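Local coordinates for protein inulin fructotransferase (Bacillus sp. snu-7, PDB 2INV) that catalyses intramolecular fructosyl transfer in inulin, cleaving the polymer with release of a cyclic di-fructose product, at residues A[172-177]-A[196-201]; A[218-223]-A[240-245]; A[222-227]-A[246-251]; A[233-238]-A[256-261]; A[263-268]-A[287-292]. All blocks are in the same frame, centred on the assembly; numbering follows the deposited sequence.

Contact 1: A[172-177]-A[196-201]; sequences SFHITG and RVNDNM
Strands 174-176 and 196-198 run parallel, their axes 4.8 Å apart and 6° from alignment, with H174 opposite R196 and I175 opposite V197. The ladder includes R196 N to F173 O and a short I175 N to R196 O bond (2.7 Å) nearly along the C=O axis. I175 O is gripped twice: N198 N arrives in the carbonyl plane, while N200 ND2 comes from above it at 2.9 Å. The same N200 nitrogen also donates to N223, tying its own coil to the coils before and after it.

On the face carrying H174 and R196, the guanidinium lies flat on the imidazole, centres 4.2 Å apart and planes at 23°. H174 holds CG anti to its backbone N (chi1 -163°), which sets the ring beneath NH1; T176 CG2 takes the ring's opposite face. Water 1 joins F173 O to R196 NH2, and T176 OG1 donates to N198 O at 2.8 Å.

R196 NH1 forms a salt bridge with D199 of the second subunit, and H174 NE2 bonds weakly to that carboxylate. A buried cation flat against imidazole probably disfavours protonation of H174, whereas the neighbouring subunit's carboxylate would offset the charge.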
# COMPACT_ATOMS: atom_id res chain seq x y z
N SER A 172 3.05 -11.24 14.25
CA SER A 172 3.07 -11.30 12.80
C SER A 172 1.77 -11.81 12.17
O SER A 172 1.81 -12.61 11.24
CB SER A 172 4.23 -12.17 12.34
OG SER A 172 4.65 -11.77 11.05
N PHE A 173 0.62 -11.34 12.65
CA PHE A 173 -0.63 -11.78 12.05
C PHE A 173 -0.83 -11.01 10.76
O PHE A 173 -0.30 -9.90 10.60
CB PHE A 173 -1.79 -11.55 13.02
CG PHE A 173 -2.03 -12.70 13.97
CD1 PHE A 173 -0.97 -13.52 14.35
CD2 PHE A 173 -3.29 -12.95 14.49
CE1 PHE A 173 -1.17 -14.57 15.25
CE2 PHE A 173 -3.49 -13.99 15.39
CZ PHE A 173 -2.44 -14.80 15.77
N HIS A 174 -1.59 -11.60 9.84
CA HIS A 174 -1.85 -10.98 8.54
C HIS A 174 -3.33 -11.13 8.20
O HIS A 174 -3.86 -12.26 8.15
CB HIS A 174 -0.98 -11.65 7.48
CG HIS A 174 -0.86 -10.88 6.20
ND1 HIS A 174 -1.47 -9.67 6.00
CD2 HIS A 174 -0.14 -11.14 5.08
CE1 HIS A 174 -1.14 -9.20 4.81
NE2 HIS A 174 -0.34 -10.08 4.23
N ILE A 175 -3.99 -10.00 7.97
CA ILE A 175 -5.41 -9.98 7.64
C ILE A 175 -5.58 -9.23 6.32
O ILE A 175 -5.61 -7.99 6.32
CB ILE A 175 -6.22 -9.21 8.71
CG1 ILE A 175 -6.00 -9.82 10.09
CG2 ILE A 175 -7.70 -9.20 8.33
CD1 ILE A 175 -6.49 -11.26 10.23
N THR A 176 -5.67 -9.94 5.20
CA THR A 176 -5.81 -9.24 3.93
C THR A 176 -6.84 -9.80 2.94
O THR A 176 -7.24 -10.95 3.01
CB THR A 176 -4.43 -9.14 3.22
OG1 THR A 176 -4.57 -8.39 2.01
CG2 THR A 176 -3.90 -10.53 2.89
N GLY A 177 -7.29 -8.92 2.04
CA GLY A 177 -8.27 -9.26 1.02
C GLY A 177 -9.63 -9.69 1.51
O GLY A 177 -10.41 -10.27 0.77
N ARG A 196 -0.67 -6.96 10.50
CA ARG A 196 -0.94 -6.32 9.25
C ARG A 196 -2.37 -6.51 8.84
O ARG A 196 -2.87 -7.64 8.72
CB ARG A 196 -0.04 -6.84 8.16
CG ARG A 196 1.08 -5.88 7.86
CD ARG A 196 1.97 -6.50 6.85
NE ARG A 196 2.48 -7.76 7.36
CZ ARG A 196 2.92 -8.74 6.59
NH1 ARG A 196 2.91 -8.61 5.26
NH2 ARG A 196 3.39 -9.86 7.13
N VAL A 197 -3.02 -5.38 8.65
CA VAL A 197 -4.41 -5.30 8.25
C VAL A 197 -4.33 -4.42 7.01
O VAL A 197 -4.22 -3.21 7.11
CB VAL A 197 -5.21 -4.63 9.37
CG1 VAL A 197 -6.65 -4.43 8.95
CG2 VAL A 197 -5.14 -5.48 10.64
N ASN A 198 -4.37 -5.04 5.84
CA ASN A 198 -4.25 -4.31 4.58
C ASN A 198 -5.08 -4.91 3.44
O ASN A 198 -5.30 -6.12 3.40
CB ASN A 198 -2.79 -4.28 4.14
CG ASN A 198 -2.31 -5.63 3.64
OD1 ASN A 198 -2.25 -6.59 4.41
ND2 ASN A 198 -1.97 -5.70 2.35
N ASP A 199 -5.52 -4.05 2.53
CA ASP A 199 -6.29 -4.46 1.36
C ASP A 199 -7.61 -5.16 1.71
O ASP A 199 -7.97 -6.17 1.11
CB ASP A 199 -5.44 -5.40 0.50
CG ASP A 199 -5.81 -5.36 -0.97
OD1 ASP A 199 -6.45 -4.37 -1.40
OD2 ASP A 199 -5.46 -6.31 -1.70
N ASN A 200 -8.35 -4.62 2.69
CA ASN A 200 -9.63 -5.20 3.09
C ASN A 200 -10.81 -4.27 2.88
O ASN A 200 -10.64 -3.06 2.73
CB ASN A 200 -9.63 -5.63 4.57
CG ASN A 200 -8.44 -6.49 4.93
OD1 ASN A 200 -8.55 -7.79 4.68
ND2 ASN A 200 -7.44 -5.98 5.44
N MSE A 201 -12.01 -4.86 2.89
CA MSE A 201 -13.26 -4.13 2.75
C MSE A 201 -14.10 -4.43 3.98
O MSE A 201 -14.71 -5.50 4.08
CB MSE A 201 -14.00 -4.57 1.49
CG MSE A 201 -15.43 -4.05 1.37
SE MSE A 201 -15.54 -2.14 1.37
CE MSE A 201 -15.05 -1.82 -0.46
O HOH W 1 2.14 -9.44 9.64
O HOH W 2 -4.66 -8.74 -0.64

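Contact 2: A[218-223]-A[240-245]; sequences TIVSGN and EGLLVT. With 2PO (phosphonate), chain H.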
# COMPACT_ATOMS: atom_id res chain seq x y z
N THR A 218 2.50 -2.03 14.17
CA THR A 218 1.40 -2.59 13.41
C THR A 218 1.16 -1.70 12.20
O THR A 218 1.47 -0.51 12.22
CB THR A 218 0.14 -2.65 14.29
OG1 THR A 218 0.35 -3.57 15.37
CG2 THR A 218 -1.06 -3.10 13.47
N ILE A 219 0.63 -2.29 11.13
CA ILE A 219 0.34 -1.55 9.92
C ILE A 219 -1.09 -1.76 9.49
O ILE A 219 -1.56 -2.90 9.41
CB ILE A 219 1.24 -1.99 8.73
CG1 ILE A 219 2.71 -1.67 9.02
CG2 ILE A 219 0.78 -1.29 7.46
CD1 ILE A 219 3.65 -2.17 7.95
N VAL A 220 -1.78 -0.66 9.23
CA VAL A 220 -3.16 -0.70 8.79
C VAL A 220 -3.21 0.22 7.58
O VAL A 220 -3.26 1.44 7.72
CB VAL A 220 -4.13 -0.19 9.88
CG1 VAL A 220 -5.57 -0.27 9.39
CG2 VAL A 220 -3.97 -1.00 11.16
N SER A 221 -3.17 -0.38 6.39
CA SER A 221 -3.17 0.40 5.16
C SER A 221 -3.97 -0.23 4.02
O SER A 221 -4.33 -1.41 4.08
CB SER A 221 -1.73 0.62 4.69
OG SER A 221 -1.16 -0.59 4.26
N GLY A 222 -4.22 0.56 2.99
CA GLY A 222 -4.96 0.10 1.82
C GLY A 222 -6.35 -0.46 2.06
O GLY A 222 -6.88 -1.20 1.23
N ASN A 223 -6.97 -0.10 3.19
CA ASN A 223 -8.30 -0.59 3.51
C ASN A 223 -9.45 0.39 3.24
O ASN A 223 -9.26 1.61 3.23
CB ASN A 223 -8.37 -1.00 4.99
CG ASN A 223 -7.29 -1.98 5.38
OD1 ASN A 223 -7.47 -3.24 5.00
ND2 ASN A 223 -6.30 -1.62 6.03
N GLU A 240 2.06 1.64 19.85
CA GLU A 240 3.30 2.34 19.63
C GLU A 240 3.77 1.87 18.27
O GLU A 240 3.72 0.68 17.97
CB GLU A 240 4.28 1.94 20.73
CG GLU A 240 5.74 2.20 20.44
CD GLU A 240 6.24 3.49 21.06
OE1 GLU A 240 5.62 3.97 22.03
OE2 GLU A 240 7.28 4.00 20.59
N GLY A 241 4.20 2.81 17.43
CA GLY A 241 4.67 2.45 16.10
C GLY A 241 3.58 2.10 15.10
O GLY A 241 3.86 1.50 14.06
N LEU A 242 2.34 2.49 15.39
CA LEU A 242 1.24 2.21 14.47
C LEU A 242 1.32 3.10 13.24
O LEU A 242 1.50 4.31 13.35
CB LEU A 242 -0.11 2.42 15.16
CG LEU A 242 -1.40 2.13 14.37
CD1 LEU A 242 -1.39 0.70 13.87
CD2 LEU A 242 -2.62 2.38 15.25
N LEU A 243 1.22 2.48 12.07
CA LEU A 243 1.26 3.19 10.81
C LEU A 243 -0.11 3.00 10.18
O LEU A 243 -0.55 1.87 9.97
CB LEU A 243 2.32 2.59 9.88
CG LEU A 243 3.27 3.52 9.13
CD1 LEU A 243 3.86 2.75 7.95
CD2 LEU A 243 2.54 4.75 8.63
N VAL A 244 -0.78 4.10 9.90
CA VAL A 244 -2.09 4.03 9.28
C VAL A 244 -1.91 4.90 8.05
O VAL A 244 -1.69 6.11 8.14
CB VAL A 244 -3.16 4.54 10.24
CG1 VAL A 244 -4.53 4.45 9.60
CG2 VAL A 244 -3.13 3.70 11.52
N THR A 245 -2.00 4.26 6.89
CA THR A 245 -1.75 4.94 5.64
C THR A 245 -2.54 4.38 4.44
O THR A 245 -2.85 3.19 4.39
CB THR A 245 -0.25 4.82 5.33
OG1 THR A 245 0.24 3.45 4.73
CG2 THR A 245 0.70 5.29 6.36
P 2PO H . 0.86 3.99 0.87
O1P 2PO H . 2.29 3.34 0.70
O2P 2PO H . 0.16 3.25 2.09
O3P 2PO H . 0.04 4.12 -0.36
O HOH W 3 1.51 -0.43 16.53
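On one face of the pair V220 meets two apolar residues of the neighbouring segment, L242 and V244: its CG2 lies 4.1 Å from L242 CD1, and its CB 4.3 Å from V244 CG2. L242 holds CG anti to its backbone N (chi1 -178°), and CD1 consequently also runs alongside T218, 3.7 Å from its CB. On the other face I219 CG1 touches L243 CB at 4.4 Å.

Between these layers, strands 219-221 and 243-245 are parallel, 6° apart. V220 N points almost straight down the C=O axis of L243 O (2.9 Å), and L243 N does the same to T218 O. T245 N reaches V220 O from above the carbonyl plane.

At the polar edge T245 OG1, in the crowded position between its backbone N and carbonyl carbon (chi1 79°), donates to phosphonate O2P at 2.6 Å. T245 of both other subunits bonds the same phosphonate, joining all three chains.

The two strands are successive rungs in one face of the right-handed parallel beta-helix, with V220, L242 and V244 turned into its interior. Strands 196-198 and 266-268 flank the pair, L242 and V244 pack on A236 and L234 of strand 232-240, and L243 and T245 face the second subunit.

Contact 3: A[222-227]-A[246-251]; sequences GNHMGA and GNNLFP. With FRU (beta-D-fructofuranose), chain D.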
# COMPACT_ATOMS: atom_id res chain seq x y z
N GLY A 222 -4.22 0.56 2.99
CA GLY A 222 -4.96 0.10 1.82
C GLY A 222 -6.35 -0.46 2.06
O GLY A 222 -6.88 -1.20 1.23
N ASN A 223 -6.97 -0.10 3.19
CA ASN A 223 -8.30 -0.59 3.51
C ASN A 223 -9.45 0.39 3.24
O ASN A 223 -9.26 1.61 3.23
CB ASN A 223 -8.37 -1.00 4.99
CG ASN A 223 -7.29 -1.98 5.38
OD1 ASN A 223 -7.47 -3.24 5.00
ND2 ASN A 223 -6.30 -1.62 6.03
N HIS A 224 -10.63 -0.18 3.02
CA HIS A 224 -11.89 0.55 2.76
C HIS A 224 -12.75 0.36 4.02
O HIS A 224 -13.17 -0.76 4.29
CB HIS A 224 -12.65 -0.10 1.60
CG HIS A 224 -12.30 0.42 0.24
ND1 HIS A 224 -12.57 1.71 -0.17
CD2 HIS A 224 -11.77 -0.21 -0.85
CE1 HIS A 224 -12.23 1.85 -1.45
NE2 HIS A 224 -11.75 0.70 -1.88
N MSE A 225 -13.02 1.41 4.80
CA MSE A 225 -13.85 1.21 6.01
C MSE A 225 -15.02 2.17 6.24
O MSE A 225 -14.92 3.39 6.00
CB MSE A 225 -12.99 1.27 7.29
CG MSE A 225 -11.92 0.20 7.38
SE MSE A 225 -10.99 0.34 9.06
CE MSE A 225 -9.20 0.08 8.44
N GLY A 226 -16.10 1.60 6.75
CA GLY A 226 -17.31 2.35 7.07
C GLY A 226 -17.94 1.64 8.27
O GLY A 226 -18.31 0.47 8.17
N ALA A 227 -18.05 2.33 9.39
CA ALA A 227 -18.60 1.73 10.61
C ALA A 227 -20.02 2.16 10.97
O ALA A 227 -20.85 2.42 10.10
CB ALA A 227 -17.68 2.03 11.78
N GLY A 246 -2.83 5.26 3.49
CA GLY A 246 -3.55 4.86 2.29
C GLY A 246 -4.88 4.17 2.48
O GLY A 246 -5.27 3.31 1.69
N ASN A 247 -5.60 4.53 3.54
CA ASN A 247 -6.90 3.94 3.79
C ASN A 247 -7.96 4.93 3.34
O ASN A 247 -7.76 6.14 3.41
CB ASN A 247 -7.08 3.65 5.28
CG ASN A 247 -6.11 2.61 5.79
OD1 ASN A 247 -6.28 1.41 5.56
ND2 ASN A 247 -5.07 3.07 6.48
N ASN A 248 -9.09 4.40 2.88
CA ASN A 248 -10.19 5.26 2.46
C ASN A 248 -11.31 4.99 3.45
O ASN A 248 -12.09 4.06 3.29
CB ASN A 248 -10.63 4.90 1.04
CG ASN A 248 -11.52 5.96 0.43
OD1 ASN A 248 -12.50 6.39 1.04
ND2 ASN A 248 -11.18 6.40 -0.78
N LEU A 249 -11.34 5.81 4.50
CA LEU A 249 -12.33 5.67 5.55
C LEU A 249 -13.51 6.58 5.28
O LEU A 249 -13.39 7.81 5.27
CB LEU A 249 -11.71 5.94 6.92
CG LEU A 249 -10.31 5.33 7.02
CD1 LEU A 249 -9.73 5.74 8.20
CD2 LEU A 249 -10.47 4.03 7.02
N PHE A 250 -14.66 5.97 5.07
CA PHE A 250 -15.86 6.72 4.76
C PHE A 250 -16.93 6.59 5.83
O PHE A 250 -16.78 5.86 6.81
CB PHE A 250 -16.39 6.27 3.39
CG PHE A 250 -16.37 4.78 3.21
CD1 PHE A 250 -17.36 3.99 3.80
CD2 PHE A 250 -15.36 4.17 2.48
CE1 PHE A 250 -17.34 2.61 3.65
CE2 PHE A 250 -15.34 2.77 2.32
CZ PHE A 250 -16.33 2.00 2.91
N PRO A 251 -18.03 7.33 5.67
CA PRO A 251 -19.14 7.33 6.61
C PRO A 251 -19.67 6.23 7.51
O PRO A 251 -19.61 5.02 7.23
CB PRO A 251 -20.26 7.93 5.77
CG PRO A 251 -19.55 9.07 5.18
CD PRO A 251 -18.20 8.46 4.73
C1 FRU D . -25.09 3.03 2.69
C2 FRU D . -23.56 3.45 2.61
C3 FRU D . -22.61 2.55 3.44
C4 FRU D . -21.50 3.49 3.95
C5 FRU D . -22.22 4.80 4.03
C6 FRU D . -21.35 5.88 3.37
O1 FRU D . -25.47 2.68 4.05
O3 FRU D . -22.12 1.24 3.26
O4 FRU D . -20.91 3.05 5.17
O5 FRU D . -23.53 4.63 3.38
O6 FRU D . -21.76 7.08 3.89
O HOH W 4 -16.97 4.88 9.53
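The backbone oxygen of M225 lies 3.2 Å above the plane of the F250 ring, over its centre, while also accepting F250 N at 2.8 Å nearly along its C=O axis. F250 places CG in the crowded position between its backbone N and carbonyl carbon (chi1 44°), folding the ring back over the neighbouring strand. G226 has no beta carbon to obstruct it, and its CA comes within 3.4 Å of F250 CE1.

At the other end, N223 and N247 lie side by side with amide planes 7° apart. N247 OD1 accepts both N223 N, from above the plane at 2.9 Å, and N223 ND2, in the plane at 3.1 Å. Such an asparagine ladder is a hallmark of right-handed parallel beta-helices; here it continues through N200, whose ND2 donates to N223 OD1. M225 CB and L249 CD2 pack at 3.7 Å on the interior face. On the reverse face H224 runs alongside N248, whose OD1 accepts R271 NH1 and whose ND2 bonds to G241 O of the third subunit.

F250 and P251 both belong to the sugar pocket: P251 O accepts fructose O4 at 3.1 Å, and E204, S93 and R252 bind the same fructose.

Contact 4: A[233-238]-A[256-261]; sequences TLLAEN and LIEFTG
F259 keeps CG anti to its carbonyl carbon (chi1 -69°), which brings the ring beside A236, CD1 lying 3.5 Å from A236 CB. T260 has OG1 anti to its backbone N (chi1 170°), so the methyl takes the crowded position and CG2 packs 3.7 Å from E237 CG. In E258, CG is also anti to the backbone N and the chain is extended, carrying the carboxylate to S255 OG and into a salt bridge with R254.

Strands 235-237 and 258-260 are parallel, with axes 4.7 Å apart and 10° between them. E258 N to L234 O (2.8 Å), T260 N to A236 O (2.9 Å) and N238 N to T260 O (3.0 Å) all run nearly along the C=O axes. L234 N instead meets L256 O from well above the carbonyl plane, where both chains turn a corner between faces of the beta-helix. At that corner T233 OG1 lies alongside L256 CD2 at 3.6 Å and bonds to S255 O.

L234, A236, I257 and F259 share the inward face, on which A236 and F259 also meet L242. Water 5 donates to both N238 OD1 and T260 OG1; T260 OG1 also bonds to N284 OD1, and N238 ND2 to G213 O. Apolar side chains thus face the coil interior, whereas the reverse face is mixed, L235 lying among E237, E258 and T260.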
# COMPACT_ATOMS: atom_id res chain seq x y z
N THR A 233 -14.34 3.10 13.68
CA THR A 233 -13.93 2.62 12.39
C THR A 233 -12.58 1.97 12.70
O THR A 233 -12.47 0.74 12.70
CB THR A 233 -13.81 3.78 11.41
OG1 THR A 233 -15.05 4.51 11.40
CG2 THR A 233 -13.53 3.28 10.00
N LEU A 234 -11.57 2.78 13.01
CA LEU A 234 -10.27 2.23 13.38
C LEU A 234 -10.00 2.71 14.80
O LEU A 234 -10.01 3.92 15.08
CB LEU A 234 -9.16 2.72 12.46
CG LEU A 234 -7.76 2.30 12.91
CD1 LEU A 234 -7.63 0.78 12.92
CD2 LEU A 234 -6.73 2.92 11.98
N LEU A 235 -9.78 1.76 15.70
CA LEU A 235 -9.52 2.07 17.10
C LEU A 235 -8.20 1.45 17.53
O LEU A 235 -7.91 0.30 17.21
CB LEU A 235 -10.67 1.53 17.94
CG LEU A 235 -10.50 1.39 19.46
CD1 LEU A 235 -10.21 2.73 20.10
CD2 LEU A 235 -11.76 0.77 20.03
N ALA A 236 -7.39 2.22 18.25
CA ALA A 236 -6.10 1.73 18.72
C ALA A 236 -5.88 2.06 20.19
O ALA A 236 -6.00 3.21 20.60
CB ALA A 236 -4.99 2.32 17.88
N GLU A 237 -5.53 1.05 20.98
CA GLU A 237 -5.32 1.24 22.41
C GLU A 237 -3.88 1.00 22.84
O GLU A 237 -3.35 -0.11 22.72
CB GLU A 237 -6.25 0.34 23.22
CG GLU A 237 -7.73 0.56 22.91
CD GLU A 237 -8.63 -0.27 23.81
OE1 GLU A 237 -8.13 -1.25 24.41
OE2 GLU A 237 -9.83 0.04 23.88
N ASN A 238 -3.26 2.06 23.35
CA ASN A 238 -1.89 1.99 23.84
C ASN A 238 -0.96 1.33 22.82
O ASN A 238 -0.23 0.39 23.14
CB ASN A 238 -1.87 1.22 25.17
CG ASN A 238 -2.97 1.69 26.10
OD1 ASN A 238 -3.05 2.87 26.44
ND2 ASN A 238 -3.82 0.76 26.53
N LEU A 256 -13.58 8.03 12.91
CA LEU A 256 -13.00 7.28 11.79
C LEU A 256 -11.66 6.72 12.24
O LEU A 256 -11.29 5.61 11.88
CB LEU A 256 -12.82 8.19 10.57
CG LEU A 256 -14.11 8.70 9.92
CD1 LEU A 256 -13.75 9.51 8.69
CD2 LEU A 256 -15.03 7.54 9.55
N ILE A 257 -10.94 7.50 13.03
CA ILE A 257 -9.66 7.07 13.57
C ILE A 257 -9.63 7.52 15.01
O ILE A 257 -9.73 8.70 15.32
CB ILE A 257 -8.48 7.67 12.80
CG1 ILE A 257 -8.44 7.07 11.40
CG2 ILE A 257 -7.17 7.37 13.54
CD1 ILE A 257 -7.39 7.67 10.50
N GLU A 258 -9.49 6.54 15.90
CA GLU A 258 -9.52 6.83 17.31
C GLU A 258 -8.44 6.12 18.10
O GLU A 258 -8.46 4.89 18.26
CB GLU A 258 -10.90 6.46 17.85
CG GLU A 258 -11.23 6.99 19.20
CD GLU A 258 -12.61 6.56 19.63
OE1 GLU A 258 -13.54 6.68 18.80
OE2 GLU A 258 -12.78 6.11 20.79
N PHE A 259 -7.49 6.91 18.60
CA PHE A 259 -6.37 6.40 19.38
C PHE A 259 -6.55 6.77 20.85
O PHE A 259 -6.87 7.91 21.16
CB PHE A 259 -5.06 7.07 18.96
CG PHE A 259 -4.56 6.70 17.59
CD1 PHE A 259 -5.14 5.69 16.85
CD2 PHE A 259 -3.43 7.36 17.07
CE1 PHE A 259 -4.61 5.33 15.60
CE2 PHE A 259 -2.90 7.00 15.85
CZ PHE A 259 -3.49 5.98 15.11
N THR A 260 -6.38 5.82 21.76
CA THR A 260 -6.41 6.22 23.15
C THR A 260 -5.06 5.83 23.72
O THR A 260 -4.67 4.66 23.71
CB THR A 260 -7.55 5.60 24.00
OG1 THR A 260 -7.30 5.89 25.39
CG2 THR A 260 -7.65 4.11 23.81
N GLY A 261 -4.34 6.84 24.18
CA GLY A 261 -3.03 6.64 24.77
C GLY A 261 -2.00 5.98 23.87
O GLY A 261 -1.16 5.22 24.36
O HOH W 5 -5.55 4.04 26.53

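Contact 5: A[263-268]-A[287-292]; sequences NRCSVT and KENLIT
R264 NE donates to E288 OE1 at 3.0 Å in a salt bridge that lies in the guanidinium plane but meets the carboxylate from above, the two planes being 58° apart. NH2 adds a weak bond to the same oxygen, and water 7 accepts weakly from NH2 and donates to E288 OE2. R264 NH1 pairs with E240, so the guanidinium has a carboxylate from the coil on either side of its own; these probably help to offset the nearby charge of R297 from the second subunit.

The tightest bond is C265 N to N289 OD1, 2.6 Å, in the carbonyl plane and on a lone pair. N263 OD1 accepts K287 N at 2.9 Å, also in plane, and water 6 joins that oxygen to K287 NZ.

Strands 266-268 and 290-292 then run parallel, 5° apart. L290 N bonds to C265 O, and V267 N to L290 O at 2.7 Å nearly along the C=O axis. V267 CB packs on I291 CD1 at 3.7 Å, toward the interior. On the reverse face the T268 and T292 side chains lie side by side, pointing the same way, their CG2 atoms 3.5 Å apart, and T268 OG1 donates to S266 OG.

R264 and E288 share positive phi, near 52°, at equivalent turns; such repetition of turns at matching positions, with T268 over T292 and V267 beside I291, is typical of the right-handed parallel beta-helix of the pectate-lyase-like clan.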
# COMPACT_ATOMS: atom_id res chain seq x y z
N ASN A 263 1.31 6.17 21.39
CA ASN A 263 2.45 7.08 21.29
C ASN A 263 3.27 6.80 20.05
O ASN A 263 3.40 5.66 19.62
CB ASN A 263 3.34 6.95 22.53
CG ASN A 263 2.61 7.26 23.82
OD1 ASN A 263 1.95 8.29 23.94
ND2 ASN A 263 2.72 6.36 24.78
N ARG A 264 3.84 7.85 19.48
CA ARG A 264 4.67 7.74 18.29
C ARG A 264 4.05 6.96 17.14
O ARG A 264 4.72 6.15 16.51
CB ARG A 264 6.00 7.07 18.64
CG ARG A 264 6.84 7.81 19.64
CD ARG A 264 6.99 6.99 20.90
NE ARG A 264 7.23 7.86 22.04
CZ ARG A 264 7.04 7.52 23.31
NH1 ARG A 264 6.59 6.32 23.61
NH2 ARG A 264 7.26 8.40 24.27
N CYS A 265 2.77 7.20 16.87
CA CYS A 265 2.13 6.50 15.76
C CYS A 265 2.04 7.48 14.61
O CYS A 265 2.38 8.66 14.78
CB CYS A 265 0.74 6.01 16.15
SG CYS A 265 0.73 4.82 17.51
N SER A 266 1.60 7.01 13.45
CA SER A 266 1.50 7.89 12.30
C SER A 266 0.27 7.63 11.45
O SER A 266 -0.00 6.49 11.06
CB SER A 266 2.76 7.77 11.43
OG SER A 266 2.62 8.52 10.24
N VAL A 267 -0.47 8.70 11.17
CA VAL A 267 -1.67 8.62 10.35
C VAL A 267 -1.42 9.56 9.18
O VAL A 267 -1.61 10.78 9.28
CB VAL A 267 -2.91 9.04 11.16
CG1 VAL A 267 -4.14 9.00 10.28
CG2 VAL A 267 -3.08 8.09 12.34
N THR A 268 -1.01 8.97 8.06
CA THR A 268 -0.65 9.71 6.87
C THR A 268 -1.20 9.17 5.55
O THR A 268 -1.39 7.96 5.40
CB THR A 268 0.88 9.73 6.74
OG1 THR A 268 1.47 10.08 8.00
CG2 THR A 268 1.32 10.70 5.66
N LYS A 287 0.89 10.77 22.80
CA LYS A 287 2.09 11.58 22.66
C LYS A 287 2.90 11.33 21.39
O LYS A 287 3.00 10.20 20.91
CB LYS A 287 3.03 11.35 23.86
CG LYS A 287 2.45 11.69 25.22
CD LYS A 287 3.53 11.59 26.31
CE LYS A 287 4.11 10.21 26.45
NZ LYS A 287 3.14 9.20 26.96
N GLU A 288 3.47 12.40 20.86
CA GLU A 288 4.34 12.34 19.69
C GLU A 288 3.85 11.63 18.42
O GLU A 288 4.59 10.87 17.81
CB GLU A 288 5.68 11.75 20.15
CG GLU A 288 6.29 12.55 21.30
CD GLU A 288 7.12 11.73 22.27
OE1 GLU A 288 7.79 10.77 21.82
OE2 GLU A 288 7.11 12.04 23.48
N ASN A 289 2.62 11.91 18.02
CA ASN A 289 2.06 11.28 16.83
C ASN A 289 2.03 12.22 15.64
O ASN A 289 1.89 13.44 15.79
CB ASN A 289 0.65 10.76 17.13
CG ASN A 289 0.63 9.82 18.31
OD1 ASN A 289 1.02 8.66 18.20
ND2 ASN A 289 0.19 10.32 19.46
N LEU A 290 2.16 11.63 14.46
CA LEU A 290 2.16 12.37 13.21
C LEU A 290 0.87 12.16 12.43
O LEU A 290 0.54 11.03 12.05
CB LEU A 290 3.36 11.93 12.37
CG LEU A 290 3.55 12.53 10.98
CD1 LEU A 290 3.80 14.02 11.07
CD2 LEU A 290 4.73 11.83 10.30
N ILE A 291 0.14 13.25 12.23
CA ILE A 291 -1.12 13.23 11.49
C ILE A 291 -0.86 14.19 10.35
O ILE A 291 -0.96 15.41 10.52
CB ILE A 291 -2.27 13.76 12.34
CG1 ILE A 291 -2.20 13.12 13.73
CG2 ILE A 291 -3.60 13.45 11.67
CD1 ILE A 291 -2.47 11.65 13.74
N THR A 292 -0.54 13.66 9.18
CA THR A 292 -0.21 14.52 8.06
C THR A 292 -0.63 13.98 6.70
O THR A 292 -0.84 12.77 6.55
CB THR A 292 1.30 14.78 8.07
OG1 THR A 292 1.63 15.84 7.18
CG2 THR A 292 2.05 13.51 7.65
O HOH W 6 0.50 7.99 26.28
O HOH W 7 8.61 10.85 25.42

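Following the chain from the N terminus, each contact joins neighbouring coils of the right-handed beta-helix across 16 to 18 intervening residues. Contact 1 closes first, before the others open. Contacts 2 and 3 start from one stretch, sharing G222 and N223, and follow successive strands of the same two coils. Contact 4 crosses both, since 233-238 opens before 240-245 and 246-251 are reached, and 256-261 closes after them; it lies across the coil interior. Contact 5 follows in series. Asparagine N223 connects contact 1 to contacts 2 and 3, strands 243-245 and 266-268 connect contacts 2 and 5, and F259 packs contact 4 onto V267.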